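Cytochrome c, mono-and diheme variant (Methylophaga aminisulfidivorans MP, PDB 7C90) probably carries electrons in the methanol oxidation system of a marine methylotroph, as a c-type cytochrome with one covalently bound heme c per chain. Local coordinates at residues E122-G127 with D142-I147; S89-H94 with G98-A103; N68-N71 with E75-K78. One frame throughout, in Å; residues are numbered along the deposited sequence.

Interaction 1: E122-G127 with D142-I147; sequences ETIYGG and DEILHI. With HEC (heme c), chain E.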
loop_
_atom_site.group_PDB
_atom_site.type_symbol
_atom_site.label_atom_id
_atom_site.label_comp_id
_atom_site.label_asym_id
_atom_site.label_seq_id
_atom_site.Cartn_x
_atom_site.Cartn_y
_atom_site.Cartn_z
ATOM N N GLU A 122 5.720 14.352 15.215
ATOM C CA GLU A 122 5.550 15.149 13.957
ATOM C C GLU A 122 5.059 14.236 12.850
ATOM O O GLU A 122 4.172 14.667 12.120
ATOM C CB GLU A 122 6.831 15.868 13.527
ATOM C CG GLU A 122 7.212 16.942 14.516
ATOM C CD GLU A 122 8.671 17.381 14.480
ATOM O OE1 GLU A 122 9.531 16.586 14.016
ATOM O OE2 GLU A 122 8.950 18.511 14.939
ATOM N N THR A 123 5.620 13.034 12.725
ATOM C CA THR A 123 5.305 12.127 11.603
ATOM C C THR A 123 3.833 11.717 11.769
ATOM O O THR A 123 3.079 11.715 10.788
ATOM C CB THR A 123 6.302 10.967 11.537
ATOM O OG1 THR A 123 7.606 11.456 11.241
ATOM C CG2 THR A 123 5.896 9.919 10.523
ATOM N N ILE A 124 3.415 11.388 12.976
ATOM C CA ILE A 124 2.023 10.932 13.226
ATOM C C ILE A 124 1.083 12.124 13.052
ATOM O O ILE A 124 0.059 11.993 12.306
ATOM C CB ILE A 124 1.877 10.272 14.606
ATOM C CG1 ILE A 124 2.778 9.036 14.700
ATOM C CG2 ILE A 124 0.422 9.926 14.867
ATOM C CD1 ILE A 124 2.964 8.499 16.122
ATOM N N TYR A 125 1.366 13.233 13.724
ATOM C CA TYR A 125 0.449 14.401 13.719
ATOM C C TYR A 125 0.251 14.911 12.279
ATOM O O TYR A 125 -0.944 15.056 11.859
ATOM C CB TYR A 125 0.969 15.441 14.716
ATOM C CG TYR A 125 0.052 16.601 14.914
ATOM C CD1 TYR A 125 -1.014 16.555 15.796
ATOM C CD2 TYR A 125 0.227 17.743 14.166
ATOM C CE1 TYR A 125 -1.876 17.635 15.929
ATOM C CE2 TYR A 125 -0.617 18.829 14.297
ATOM C CZ TYR A 125 -1.671 18.784 15.177
ATOM O OH TYR A 125 -2.485 19.885 15.258
ATOM N N GLY A 126 1.367 15.200 11.578
ATOM C CA GLY A 126 1.436 15.906 10.277
ATOM C C GLY A 126 1.449 14.967 9.084
ATOM O O GLY A 126 1.263 15.439 7.990
ATOM N N GLY A 127 1.631 13.667 9.294
ATOM C CA GLY A 127 1.668 12.676 8.215
ATOM C C GLY A 127 3.004 12.686 7.488
ATOM O O GLY A 127 3.889 13.435 7.845
ATOM N N ASP A 142 -3.140 13.747 23.102
ATOM C CA ASP A 142 -2.956 12.790 24.221
ATOM C C ASP A 142 -3.004 11.365 23.678
ATOM O O ASP A 142 -2.218 10.534 24.148
ATOM C CB ASP A 142 -4.014 12.977 25.311
ATOM C CG ASP A 142 -3.624 12.265 26.595
ATOM O OD1 ASP A 142 -2.608 12.684 27.189
ATOM O OD2 ASP A 142 -4.306 11.267 26.959
ATOM N N GLU A 143 -3.898 11.091 22.720
ATOM C CA GLU A 143 -4.027 9.747 22.116
ATOM C C GLU A 143 -2.770 9.418 21.313
ATOM O O GLU A 143 -2.280 8.296 21.393
ATOM C CB GLU A 143 -5.285 9.662 21.265
ATOM C CG GLU A 143 -6.557 9.631 22.080
ATOM C CD GLU A 143 -7.817 9.704 21.224
ATOM O OE1 GLU A 143 -7.836 10.450 20.180
ATOM O OE2 GLU A 143 -8.778 9.002 21.586
ATOM N N ILE A 144 -2.223 10.385 20.596
ATOM C CA ILE A 144 -0.958 10.178 19.833
ATOM C C ILE A 144 0.164 9.810 20.810
ATOM O O ILE A 144 0.901 8.852 20.531
ATOM C CB ILE A 144 -0.652 11.410 18.967
ATOM C CG1 ILE A 144 -1.664 11.519 17.820
ATOM C CG2 ILE A 144 0.782 11.387 18.438
ATOM C CD1 ILE A 144 -1.628 12.859 17.098
ATOM N N LEU A 145 0.276 10.495 21.943
ATOM C CA LEU A 145 1.359 10.194 22.922
ATOM C C LEU A 145 1.157 8.788 23.516
ATOM O O LEU A 145 2.136 8.106 23.763
ATOM C CB LEU A 145 1.377 11.260 24.018
ATOM C CG LEU A 145 1.693 12.669 23.543
ATOM C CD1 LEU A 145 1.544 13.667 24.681
ATOM C CD2 LEU A 145 3.094 12.712 22.980
ATOM N N HIS A 146 -0.076 8.361 23.748
ATOM C CA HIS A 146 -0.387 6.971 24.184
ATOM C C HIS A 146 0.140 5.976 23.152
ATOM O O HIS A 146 0.859 5.003 23.512
ATOM C CB HIS A 146 -1.890 6.822 24.408
ATOM C CG HIS A 146 -2.328 7.328 25.736
ATOM N ND1 HIS A 146 -2.774 8.591 25.937
ATOM C CD2 HIS A 146 -2.380 6.718 26.933
ATOM C CE1 HIS A 146 -3.140 8.738 27.197
ATOM N NE2 HIS A 146 -2.888 7.602 27.836
ATOM N N ILE A 147 -0.195 6.212 21.887
ATOM C CA ILE A 147 0.225 5.305 20.779
ATOM C C ILE A 147 1.740 5.295 20.738
ATOM O O ILE A 147 2.328 4.238 20.506
ATOM C CB ILE A 147 -0.404 5.739 19.437
ATOM C CG1 ILE A 147 -1.924 5.535 19.451
ATOM C CG2 ILE A 147 0.267 5.013 18.279
ATOM C CD1 ILE A 147 -2.634 6.035 18.202
HETATM FE FE HEC E . 2.123 5.109 9.084
HETATM C CHA HEC E . 5.183 5.797 7.663
HETATM C CHB HEC E . 3.403 5.635 12.146
HETATM C CHC HEC E . -1.051 4.926 10.379
HETATM C CHD HEC E . 1.012 3.899 6.098
HETATM N NA HEC E . 3.975 5.675 9.748
HETATM C C1A HEC E . 5.098 5.874 9.088
HETATM C C2A HEC E . 6.261 6.268 9.910
HETATM C C3A HEC E . 5.712 6.262 11.256
HETATM C C4A HEC E . 4.320 5.809 11.033
HETATM C CMA HEC E . 6.350 6.507 12.579
HETATM C CAA HEC E . 7.635 6.623 9.482
HETATM C CBA HEC E . 8.459 5.420 9.910
HETATM C CGA HEC E . 9.918 5.633 9.672
HETATM O O1A HEC E . 10.358 6.795 9.598
HETATM O O2A HEC E . 10.611 4.601 9.476
HETATM N NB HEC E . 1.332 5.260 10.961
HETATM C C1B HEC E . 1.985 5.404 12.082
HETATM C C2B HEC E . 1.153 5.390 13.303
HETATM C C3B HEC E . -0.190 5.212 12.761
HETATM C C4B HEC E . 0.041 5.150 11.325
HETATM C CMB HEC E . 1.611 5.524 14.727
HETATM C CAB HEC E . -1.503 5.130 13.544
HETATM C CBB HEC E . -1.858 6.440 14.155
HETATM N NC HEC E . 0.315 4.510 8.363
HETATM C C1C HEC E . -0.856 4.555 9.015
HETATM C C2C HEC E . -2.024 4.079 8.254
HETATM C C3C HEC E . -1.391 3.775 6.965
HETATM C C4C HEC E . 0.025 4.062 7.137
HETATM C CMC HEC E . -3.421 3.996 8.765
HETATM C CAC HEC E . -2.149 3.155 5.819
HETATM C CBC HEC E . -3.371 3.926 5.405
HETATM N ND HEC E . 2.975 4.863 7.217
HETATM C C1D HEC E . 2.400 4.356 6.141
HETATM C C2D HEC E . 3.218 4.361 4.945
HETATM C C3D HEC E . 4.468 4.932 5.388
HETATM C C4D HEC E . 4.172 5.220 6.793
HETATM C CMD HEC E . 2.814 3.904 3.596
HETATM C CAD HEC E . 5.669 5.272 4.606
HETATM C CBD HEC E . 5.481 6.767 4.303
HETATM C CGD HEC E . 6.733 7.549 3.948
HETATM O O1D HEC E . 7.767 6.935 3.633
HETATM O O2D HEC E . 6.714 8.810 3.931
#

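Interaction 2: S89-H94 with G98-A103; sequences SGCHGH and GKLGPA. With NA (sodium ion), chain L; HEC (heme c), chain E.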
loop_
_atom_site.group_PDB
_atom_site.type_symbol
_atom_site.label_atom_id
_atom_site.label_comp_id
_atom_site.label_asym_id
_atom_site.label_seq_id
_atom_site.Cartn_x
_atom_site.Cartn_y
_atom_site.Cartn_z
ATOM N N SER A 89 -2.843 -0.444 12.850
ATOM C CA SER A 89 -2.478 -1.878 12.640
ATOM C C SER A 89 -2.736 -2.290 11.193
ATOM O O SER A 89 -1.928 -3.087 10.637
ATOM C CB SER A 89 -3.133 -2.834 13.638
ATOM O OG SER A 89 -4.545 -2.900 13.510
ATOM N N GLY A 90 -3.788 -1.757 10.585
ATOM C CA GLY A 90 -4.162 -2.109 9.191
ATOM C C GLY A 90 -3.003 -1.881 8.229
ATOM O O GLY A 90 -2.861 -2.664 7.302
ATOM N N CYS A 91 -2.174 -0.854 8.438
ATOM C CA CYS A 91 -1.036 -0.572 7.546
ATOM C C CYS A 91 0.298 -1.003 8.166
ATOM O O CYS A 91 1.214 -1.207 7.386
ATOM C CB CYS A 91 -0.981 0.914 7.209
ATOM S SG CYS A 91 -2.455 1.470 6.339
ATOM N N HIS A 92 0.451 -0.990 9.494
ATOM C CA HIS A 92 1.775 -1.235 10.135
ATOM C C HIS A 92 1.861 -2.641 10.781
ATOM O O HIS A 92 2.945 -3.009 11.250
ATOM C CB HIS A 92 2.072 -0.087 11.106
ATOM C CG HIS A 92 2.414 1.201 10.423
ATOM N ND1 HIS A 92 3.652 1.415 9.890
ATOM C CD2 HIS A 92 1.701 2.344 10.228
ATOM C CE1 HIS A 92 3.706 2.640 9.383
ATOM N NE2 HIS A 92 2.500 3.260 9.568
ATOM N N GLY A 93 0.785 -3.418 10.795
ATOM C CA GLY A 93 0.802 -4.782 11.373
ATOM C C GLY A 93 0.450 -4.750 12.853
ATOM O O GLY A 93 0.815 -3.755 13.521
ATOM N N HIS A 94 -0.219 -5.796 13.360
ATOM C CA HIS A 94 -0.713 -5.882 14.763
ATOM C C HIS A 94 0.465 -5.933 15.752
ATOM O O HIS A 94 0.240 -5.565 16.893
ATOM C CB HIS A 94 -1.722 -7.025 14.936
ATOM C CG HIS A 94 -3.072 -6.697 14.401
ATOM N ND1 HIS A 94 -3.444 -7.013 13.106
ATOM C CD2 HIS A 94 -4.144 -6.090 14.967
ATOM C CE1 HIS A 94 -4.683 -6.625 12.901
ATOM N NE2 HIS A 94 -5.159 -6.073 14.031
ATOM N N GLY A 98 5.232 -4.145 10.324
ATOM C CA GLY A 98 5.116 -3.544 8.981
ATOM C C GLY A 98 4.249 -4.418 8.082
ATOM O O GLY A 98 4.230 -5.635 8.286
ATOM N N LYS A 99 3.480 -3.816 7.177
ATOM C CA LYS A 99 2.629 -4.536 6.192
ATOM C C LYS A 99 2.656 -3.684 4.912
ATOM O O LYS A 99 3.512 -3.949 4.039
ATOM C CB LYS A 99 1.279 -4.784 6.876
ATOM C CG LYS A 99 0.217 -5.584 6.127
ATOM C CD LYS A 99 -1.078 -5.718 6.944
ATOM C CE LYS A 99 -2.312 -6.156 6.172
ATOM N NZ LYS A 99 -3.555 -5.431 6.589
ATOM N N LEU A 100 1.873 -2.605 4.876
ATOM C CA LEU A 100 1.882 -1.602 3.775
ATOM C C LEU A 100 2.910 -0.515 4.096
ATOM O O LEU A 100 3.702 -0.155 3.222
ATOM C CB LEU A 100 0.487 -0.982 3.626
ATOM C CG LEU A 100 0.378 0.068 2.517
ATOM C CD1 LEU A 100 -0.461 -0.437 1.369
ATOM C CD2 LEU A 100 -0.206 1.358 3.052
ATOM N N GLY A 101 2.853 0.012 5.313
ATOM C CA GLY A 101 3.866 0.915 5.869
ATOM C C GLY A 101 4.969 0.101 6.543
ATOM O O GLY A 101 4.865 -1.117 6.710
ATOM N N PRO A 102 6.076 0.752 6.918
ATOM C CA PRO A 102 7.172 0.049 7.577
ATOM C C PRO A 102 6.917 -0.527 8.982
ATOM O O PRO A 102 5.939 -0.261 9.668
ATOM C CB PRO A 102 8.288 1.100 7.599
ATOM C CG PRO A 102 7.580 2.443 7.449
ATOM C CD PRO A 102 6.371 2.153 6.596
ATOM N N ALA A 103 7.842 -1.386 9.382
ATOM C CA ALA A 103 7.992 -1.836 10.776
ATOM C C ALA A 103 8.261 -0.577 11.610
ATOM O O ALA A 103 9.010 0.308 11.118
ATOM C CB ALA A 103 9.111 -2.856 10.871
HETATM NA NA NA L . 11.621 0.594 9.829
HETATM FE FE HEC E . 2.123 5.109 9.084
HETATM C CHA HEC E . 5.183 5.797 7.663
HETATM C CHB HEC E . 3.403 5.635 12.146
HETATM C CHC HEC E . -1.051 4.926 10.379
HETATM C CHD HEC E . 1.012 3.899 6.098
HETATM N NA HEC E . 3.975 5.675 9.748
HETATM C C1A HEC E . 5.098 5.874 9.088
HETATM C C2A HEC E . 6.261 6.268 9.910
HETATM C C3A HEC E . 5.712 6.262 11.256
HETATM C C4A HEC E . 4.320 5.809 11.033
HETATM C CMA HEC E . 6.350 6.507 12.579
HETATM C CAA HEC E . 7.635 6.623 9.482
HETATM C CBA HEC E . 8.459 5.420 9.910
HETATM C CGA HEC E . 9.918 5.633 9.672
HETATM O O1A HEC E . 10.358 6.795 9.598
HETATM O O2A HEC E . 10.611 4.601 9.476
HETATM N NB HEC E . 1.332 5.260 10.961
HETATM C C1B HEC E . 1.985 5.404 12.082
HETATM C C2B HEC E . 1.153 5.390 13.303
HETATM C C3B HEC E . -0.190 5.212 12.761
HETATM C C4B HEC E . 0.041 5.150 11.325
HETATM C CMB HEC E . 1.611 5.524 14.727
HETATM C CAB HEC E . -1.503 5.130 13.544
HETATM C CBB HEC E . -1.858 6.440 14.155
HETATM N NC HEC E . 0.315 4.510 8.363
HETATM C C1C HEC E . -0.856 4.555 9.015
HETATM C C2C HEC E . -2.024 4.079 8.254
HETATM C C3C HEC E . -1.391 3.775 6.965
HETATM C C4C HEC E . 0.025 4.062 7.137
HETATM C CMC HEC E . -3.421 3.996 8.765
HETATM C CAC HEC E . -2.149 3.155 5.819
HETATM C CBC HEC E . -3.371 3.926 5.405
HETATM N ND HEC E . 2.975 4.863 7.217
HETATM C C1D HEC E . 2.400 4.356 6.141
HETATM C C2D HEC E . 3.218 4.361 4.945
HETATM C C3D HEC E . 4.468 4.932 5.388
HETATM C C4D HEC E . 4.172 5.220 6.793
HETATM C CMD HEC E . 2.814 3.904 3.596
HETATM C CAD HEC E . 5.669 5.272 4.606
HETATM C CBD HEC E . 5.481 6.767 4.303
HETATM C CGD HEC E . 6.733 7.549 3.948
HETATM O O1D HEC E . 7.767 6.935 3.633
HETATM O O2D HEC E . 6.714 8.810 3.931
HETATM O O HOH W 1 10.472 2.761 11.371
HETATM O O HOH W 2 12.215 -0.904 7.587
HETATM O O HOH W 3 11.617 2.082 7.843
#

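Interaction 3: N68-N71 with E75-K78; sequences NLYN and EAIK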
loop_
_atom_site.group_PDB
_atom_site.type_symbol
_atom_site.label_atom_id
_atom_site.label_comp_id
_atom_site.label_asym_id
_atom_site.label_seq_id
_atom_site.Cartn_x
_atom_site.Cartn_y
_atom_site.Cartn_z
ATOM N N ASN A 68 7.970 12.467 26.095
ATOM C CA ASN A 68 6.680 11.738 26.228
ATOM C C ASN A 68 6.629 11.057 27.600
ATOM O O ASN A 68 7.266 10.025 27.732
ATOM C CB ASN A 68 6.491 10.725 25.093
ATOM C CG ASN A 68 5.141 10.044 25.174
ATOM O OD1 ASN A 68 4.373 10.316 26.100
ATOM N ND2 ASN A 68 4.838 9.192 24.208
ATOM N N LEU A 69 5.933 11.648 28.581
ATOM C CA LEU A 69 5.838 11.126 29.963
ATOM C C LEU A 69 5.246 9.725 29.942
ATOM O O LEU A 69 5.439 9.029 30.934
ATOM C CB LEU A 69 4.921 12.008 30.817
ATOM C CG LEU A 69 5.471 13.367 31.220
ATOM C CD1 LEU A 69 4.541 14.024 32.230
ATOM C CD2 LEU A 69 6.895 13.250 31.744
ATOM N N TYR A 70 4.483 9.349 28.913
ATOM C CA TYR A 70 3.788 8.036 28.933
ATOM C C TYR A 70 4.758 6.896 28.630
ATOM O O TYR A 70 4.310 5.776 28.848
ATOM C CB TYR A 70 2.586 7.965 27.990
ATOM C CG TYR A 70 1.426 8.867 28.329
ATOM C CD1 TYR A 70 0.934 9.006 29.629
ATOM C CD2 TYR A 70 0.800 9.577 27.325
ATOM C CE1 TYR A 70 -0.149 9.831 29.906
ATOM C CE2 TYR A 70 -0.288 10.392 27.575
ATOM C CZ TYR A 70 -0.769 10.518 28.870
ATOM O OH TYR A 70 -1.842 11.336 29.073
ATOM N N ASN A 71 6.008 7.146 28.203
ATOM C CA ASN A 71 6.964 6.057 27.881
ATOM C C ASN A 71 7.143 5.083 29.061
ATOM O O ASN A 71 7.506 3.919 28.794
ATOM C CB ASN A 71 8.318 6.585 27.396
ATOM C CG ASN A 71 8.228 7.154 25.996
ATOM O OD1 ASN A 71 7.261 6.876 25.285
ATOM N ND2 ASN A 71 9.202 7.964 25.606
ATOM N N GLU A 75 -0.089 1.662 32.396
ATOM C CA GLU A 75 -1.524 1.903 32.108
ATOM C C GLU A 75 -1.648 2.630 30.762
ATOM O O GLU A 75 -2.527 2.264 29.970
ATOM C CB GLU A 75 -2.167 2.725 33.224
ATOM C CG GLU A 75 -3.679 2.854 33.080
ATOM C CD GLU A 75 -4.342 3.907 33.958
ATOM O OE1 GLU A 75 -3.619 4.791 34.471
ATOM O OE2 GLU A 75 -5.583 3.848 34.121
ATOM N N ALA A 76 -0.788 3.620 30.509
ATOM C CA ALA A 76 -0.834 4.443 29.277
ATOM C C ALA A 76 -0.436 3.556 28.088
ATOM O O ALA A 76 -1.115 3.581 27.056
ATOM C CB ALA A 76 0.049 5.656 29.439
ATOM N N ILE A 77 0.589 2.738 28.272
ATOM C CA ILE A 77 1.085 1.802 27.235
ATOM C C ILE A 77 -0.065 0.866 26.841
ATOM O O ILE A 77 -0.292 0.693 25.623
ATOM C CB ILE A 77 2.347 1.088 27.743
ATOM C CG1 ILE A 77 3.531 2.059 27.751
ATOM C CG2 ILE A 77 2.633 -0.168 26.939
ATOM C CD1 ILE A 77 4.814 1.467 28.294
ATOM N N LYS A 78 -0.830 0.373 27.821
ATOM C CA LYS A 78 -1.973 -0.550 27.579
ATOM C C LYS A 78 -3.029 0.160 26.717
ATOM O O LYS A 78 -3.474 -0.438 25.721
ATOM C CB LYS A 78 -2.538 -1.097 28.894
ATOM C CG LYS A 78 -1.790 -2.312 29.435
ATOM C CD LYS A 78 -2.119 -2.665 30.886
ATOM C CE LYS A 78 -1.006 -3.397 31.617
ATOM N NZ LYS A 78 -0.619 -4.662 30.943
#

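Interaction 1: E122-G127 with D142-I147
Ile-124 and Ile-144 meet through their CG2 methyls, 3.9 Å apart, where helix 117-126 packs on helix 141-153. No hydrogen bond joins the two segments; the contact is wholly apolar, and beta-branched isoleucines suit it because each offers two arms. The side chains slide past each other in opposite directions. The far methyl of Ile-144, CD1, reaches the edge of the Tyr-125 ring at CD1, near the ring plane. The hydroxyl of Tyr-125 turns elsewhere, to the backbone oxygen of Phe-49.

Ile-124 also faces the heme, together with Thr-123 and Ile-147. With CG1 of Ile-124 beside its backbone N (chi1 -61°), its CD1 comes to 3.6 Å from the heme methyl CMB, and CG2 of Ile-147 lies 3.8 Å from that methyl. CG2 of Thr-123 approaches pyrrole carbon C2A at 3.7 Å, while its OG1 bonds with Asn-114. Trimming Ile-124 to an alanine is likely to leave the heme methyl CMB and CG2 of Ile-144 without their shared neighbour and to open a gap there. Helix 117-126 lies over pyrrole A and, with helix 141-153, closes round CMB: part of the hydrophobic heme pocket of a class I-like cytochrome c fold.

Interaction 2: S89-H94 with G98-A103
The backbone of Gly-98 to Gly-101 curls round the end of the short helix 89-92, bringing CA of His-92 to 4.2 Å from CA of Gly-98, and its amides close on the last carbonyls of that helix. The oxygen of Cys-91 takes N-H groups from Leu-100 and Gly-101, which arrive from opposite faces of its carbonyl plane, and a weak third bond from Lys-99. Gly-98 N donates to the oxygen of His-92 at 2.7 Å. Gly-93 and Gly-98 both have positive phi with angles that would jam a side chain against the preceding carbonyl, while a side chain on Gly-101 would run into the His-92 ring.

Among the side chains, His-92 binds the heme iron through NE2 at 1.9 Å and, at the other nitrogen, gives ND1-H to the oxygen of Pro-102 at 2.8 Å. That bond is nearly straight (170°), lies in the ring plane and meets a lone pair in the carbonyl plane; it therefore helps to fix the ring's rotation and probably makes the imidazole a stronger donor to iron. Cys-91 SG is bonded to heme CAC, and CD2 of Leu-100 packs 4.0 Å from that sulfur. Lys-99, extended until its last bend, brings NZ to 2.9 Å from the oxygen of Gly-90. Pro-102 lays CD 3.6 Å from heme C3D, and the next carbonyl, of Ala-103, binds a sodium ion with Asp-106 and Tyr-108. Met-132 supplies the other axial ligand; Cys-88, Cys-91 and His-92 form the CXXCH heme-attachment motif, with the His-Met ligation of class I cytochromes c.

Interaction 3: N68-N71 with E75-K78
An Asx turn leads the chain toward helix 74-87, and the tyrosine within it rests on the first part of that helix. Tyr-70 carries the contact: its CD1 lies 3.5 Å from CB of Ala-76, with CG and CB of the tyrosine only slightly farther away. The methyl comes obliquely to the ring. Alanine suits this place because its side chain ends at CB, letting a broad aromatic ring settle close to the helix. CG of Tyr-70 stands beside its own backbone N, opposite the carbonyl carbon (chi1 -66°), which sends the ring across the helix, toward helix 141-153, where its hydroxyl probably bonds to OD1 of Asp-142 and its ring meets that of His-146.

Asparagine suits the start of the turn, since its short side chain lets OD1 reach the backbone N-H two residues on: OD1 of Asn-68 accepts from the backbone N of Tyr-70 at 3.0 Å, with the donor lying well above the carbonyl plane of the amide. A backbone bond from Asn-71 N to the oxygen of Asn-68 tightens the same bend. The amide nitrogen of Asn-68 goes to the oxygen of Leu-145, and that of Asn-71 to Asp-117, tying the turn to two other helices. No hydrogen bond links the two segments themselves. Ile-77 adds a van der Waals contact with the backbone, its CG1-CD1 arm reaching the carbonyls of the turn, with CD1 3.7 Å from the oxygen of Asn-71.

How the interactions relate
Along the chain the contacts come in series: interaction 3 first, then interaction 2, then interaction 1. Interactions 1 and 3 are neighbours, with centres about 13 Å apart, and touch directly: Tyr-70 and Asn-68 probably bond to residues of helix 141-153, the helix that interaction 1 packs against helix 117-126. Interaction 2 stands apart, its centre about 16 Å from that of interaction 1 and about 21 Å from that of interaction 3, but it shares the heme with interaction 1. Helix 74-87, begun in interaction 3, is followed directly by the heme-binding helix of interaction 2. Together they join helical core, heme, histidine-bearing helix and the loop holding that histidine in one strand-free, helix-and-loop cytochrome.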